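Local coordinates for protein phytase (Citrobacter braakii, PDB 3ZHC) that belongs to branch 2 of the histidine phosphatase superfamily, whose members are built around a mixed beta sheet flanked by helices, at residues B[114-119]-B[138-143]. The protein carries 2 engineered substitutions. Residues are numbered along the deposited sequence; the frame is centred on the assembly and turned at random.
Sequences RTRKTG and KDEEKN
The backbones of 114-119 and 138-143 stay well apart, the nearest CA atoms, those of Arg116 and Glu140, lying 10.8 Å from each other; Arg116 is in the first turn of helix 113-126, Glu140 in the irregular loop that follows strand 134-135. The setting is the alpha/beta domain of a branch 2 histidine phosphatase: the helix follows strand 105-109, and strand 134-135 pairs parallel to that strand, making a beta-alpha-beta crossover, and the loop leaving strand 134-135 brings Glu140 near the helix. The backbone of 138-143 turns at Asp139, the centre of an inverse gamma turn. A long arginine and a glutamate suit this surface site: together they bridge the backbone separation, and they carry opposite charges. Glu140 runs extended beyond CG, whereas the Arg116 chain bends at chi3 (33°), and the two cross at about a right angle. The resulting salt bridge is long, NH1 of Arg116 lying 3.8 Å from OE1 of Glu140, and is probably no more than an attraction of charges, since no N-H points at the oxygen. Arg116 NH1 also makes a weak hydrogen bond to Thr111 O. The carboxylate plane is turned 63° from the guanidinium, and OE1 sits over the centre of one guanidinium face, 3.7 Å above its plane.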
loop_
_atom_site.group_PDB
_atom_site.type_symbol
_atom_site.label_atom_id
_atom_site.label_comp_id
_atom_site.label_asym_id
_atom_site.label_seq_id
_atom_site.Cartn_x
_atom_site.Cartn_y
_atom_site.Cartn_z
ATOM N N ARG B 114 18.299 2.161 -25.405
ATOM C CA ARG B 114 18.113 1.708 -23.996
ATOM C C ARG B 114 17.691 0.254 -23.849
ATOM O O ARG B 114 18.178 -0.447 -22.953
ATOM C CB ARG B 114 17.157 2.625 -23.211
ATOM C CG ARG B 114 15.709 2.692 -23.664
ATOM C CD ARG B 114 14.939 3.670 -22.747
ATOM N NE ARG B 114 13.578 3.946 -23.225
ATOM C CZ ARG B 114 13.143 5.094 -23.781
ATOM N NH1 ARG B 114 13.935 6.163 -23.952
ATOM N NH2 ARG B 114 11.864 5.174 -24.169
ATOM N N THR B 115 16.795 -0.192 -24.725
ATOM C CA THR B 115 16.344 -1.578 -24.728
ATOM C C THR B 115 17.427 -2.484 -25.357
ATOM O O THR B 115 17.758 -3.513 -24.801
ATOM C CB THR B 115 15.000 -1.731 -25.455
ATOM O OG1 THR B 115 15.062 -1.067 -26.694
ATOM C CG2 THR B 115 13.860 -1.105 -24.625
ATOM N N ARG B 116 17.964 -2.072 -26.506
ATOM C CA ARG B 116 19.030 -2.828 -27.213
ATOM C C ARG B 116 20.256 -3.090 -26.333
ATOM O O ARG B 116 20.734 -4.226 -26.271
ATOM C CB ARG B 116 19.440 -2.111 -28.508
ATOM C CG ARG B 116 18.465 -2.369 -29.708
ATOM C CD ARG B 116 18.572 -1.299 -30.809
ATOM N NE ARG B 116 19.930 -0.897 -30.827
ATOM C CZ ARG B 116 20.423 0.333 -30.750
ATOM N NH1 ARG B 116 19.682 1.443 -30.714
ATOM N NH2 ARG B 116 21.716 0.438 -30.748
ATOM N N LYS B 117 20.746 -2.042 -25.658
ATOM C CA LYS B 117 21.871 -2.182 -24.714
ATOM C C LYS B 117 21.480 -2.918 -23.425
ATOM O O LYS B 117 22.358 -3.444 -22.740
ATOM C CB LYS B 117 22.512 -0.823 -24.347
ATOM C CG LYS B 117 23.067 0.008 -25.511
ATOM C CD LYS B 117 23.786 -0.800 -26.579
ATOM C CE LYS B 117 24.377 0.123 -27.609
ATOM N NZ LYS B 117 25.562 0.880 -27.089
ATOM N N THR B 118 20.180 -2.943 -23.079
ATOM C CA THR B 118 19.720 -3.779 -21.936
ATOM C C THR B 118 19.831 -5.278 -22.334
ATOM O O THR B 118 20.224 -6.102 -21.518
ATOM C CB THR B 118 18.317 -3.407 -21.455
ATOM O OG1 THR B 118 18.362 -2.115 -20.849
ATOM C CG2 THR B 118 17.798 -4.422 -20.419
ATOM N N GLY B 119 19.487 -5.604 -23.587
ATOM C CA GLY B 119 19.682 -6.968 -24.127
ATOM C C GLY B 119 21.161 -7.361 -24.071
ATOM O O GLY B 119 21.512 -8.465 -23.622
ATOM N N LYS B 138 15.651 -3.773 -37.800
ATOM C CA LYS B 138 16.802 -3.007 -38.353
ATOM C C LYS B 138 16.404 -1.646 -38.930
ATOM O O LYS B 138 17.278 -0.778 -39.099
ATOM C CB LYS B 138 17.589 -3.849 -39.381
ATOM C CG LYS B 138 18.197 -5.172 -38.791
ATOM C CD LYS B 138 19.302 -4.902 -37.758
ATOM C CE LYS B 138 19.864 -6.179 -37.160
ATOM N NZ LYS B 138 18.853 -6.917 -36.339
ATOM N N ASP B 139 15.108 -1.441 -39.243
ATOM C CA ASP B 139 14.617 -0.099 -39.621
ATOM C C ASP B 139 14.500 0.671 -38.290
ATOM O O ASP B 139 13.403 0.815 -37.710
ATOM C CB ASP B 139 13.293 -0.163 -40.399
ATOM C CG ASP B 139 12.830 1.229 -40.935
ATOM O OD1 ASP B 139 13.574 2.247 -40.807
ATOM O OD2 ASP B 139 11.703 1.294 -41.496
ATOM N N GLU B 140 15.656 1.163 -37.816
ATOM C CA GLU B 140 15.780 1.800 -36.466
ATOM C C GLU B 140 15.155 3.217 -36.324
ATOM O O GLU B 140 15.181 3.797 -35.214
ATOM C CB GLU B 140 17.267 1.802 -36.016
ATOM C CG GLU B 140 17.848 0.379 -35.839
ATOM C CD GLU B 140 19.352 0.367 -35.534
ATOM O OE1 GLU B 140 19.757 0.814 -34.431
ATOM O OE2 GLU B 140 20.122 -0.106 -36.400
ATOM N N GLU B 141 14.609 3.759 -37.433
ATOM C CA GLU B 141 13.858 5.012 -37.423
ATOM C C GLU B 141 12.429 4.681 -36.943
ATOM O O GLU B 141 11.898 5.295 -35.985
ATOM C CB GLU B 141 13.784 5.675 -38.839
ATOM C CG GLU B 141 15.119 5.728 -39.719
ATOM C CD GLU B 141 16.166 6.777 -39.270
ATOM O OE1 GLU B 141 16.021 7.367 -38.161
ATOM O OE2 GLU B 141 17.138 7.000 -40.053
ATOM N N LYS B 142 11.830 3.689 -37.630
ATOM C CA LYS B 142 10.431 3.234 -37.435
ATOM C C LYS B 142 10.219 2.527 -36.055
ATOM O O LYS B 142 11.207 2.250 -35.320
ATOM C CB LYS B 142 10.029 2.317 -38.647
ATOM C CG LYS B 142 8.532 2.307 -39.064
ATOM C CD LYS B 142 7.814 0.993 -38.738
ATOM C CE LYS B 142 6.374 0.973 -39.311
ATOM N NZ LYS B 142 6.320 1.054 -40.811
ATOM N N ASN B 143 8.947 2.250 -35.706
ATOM C CA ASN B 143 8.613 1.596 -34.412
ATOM C C ASN B 143 8.385 0.088 -34.536
ATOM O O ASN B 143 7.944 -0.396 -35.585
ATOM C CB ASN B 143 7.389 2.257 -33.741
ATOM C CG ASN B 143 6.056 1.816 -34.343
ATOM O OD1 ASN B 143 5.750 2.098 -35.516
ATOM N ND2 ASN B 143 5.249 1.121 -33.534
#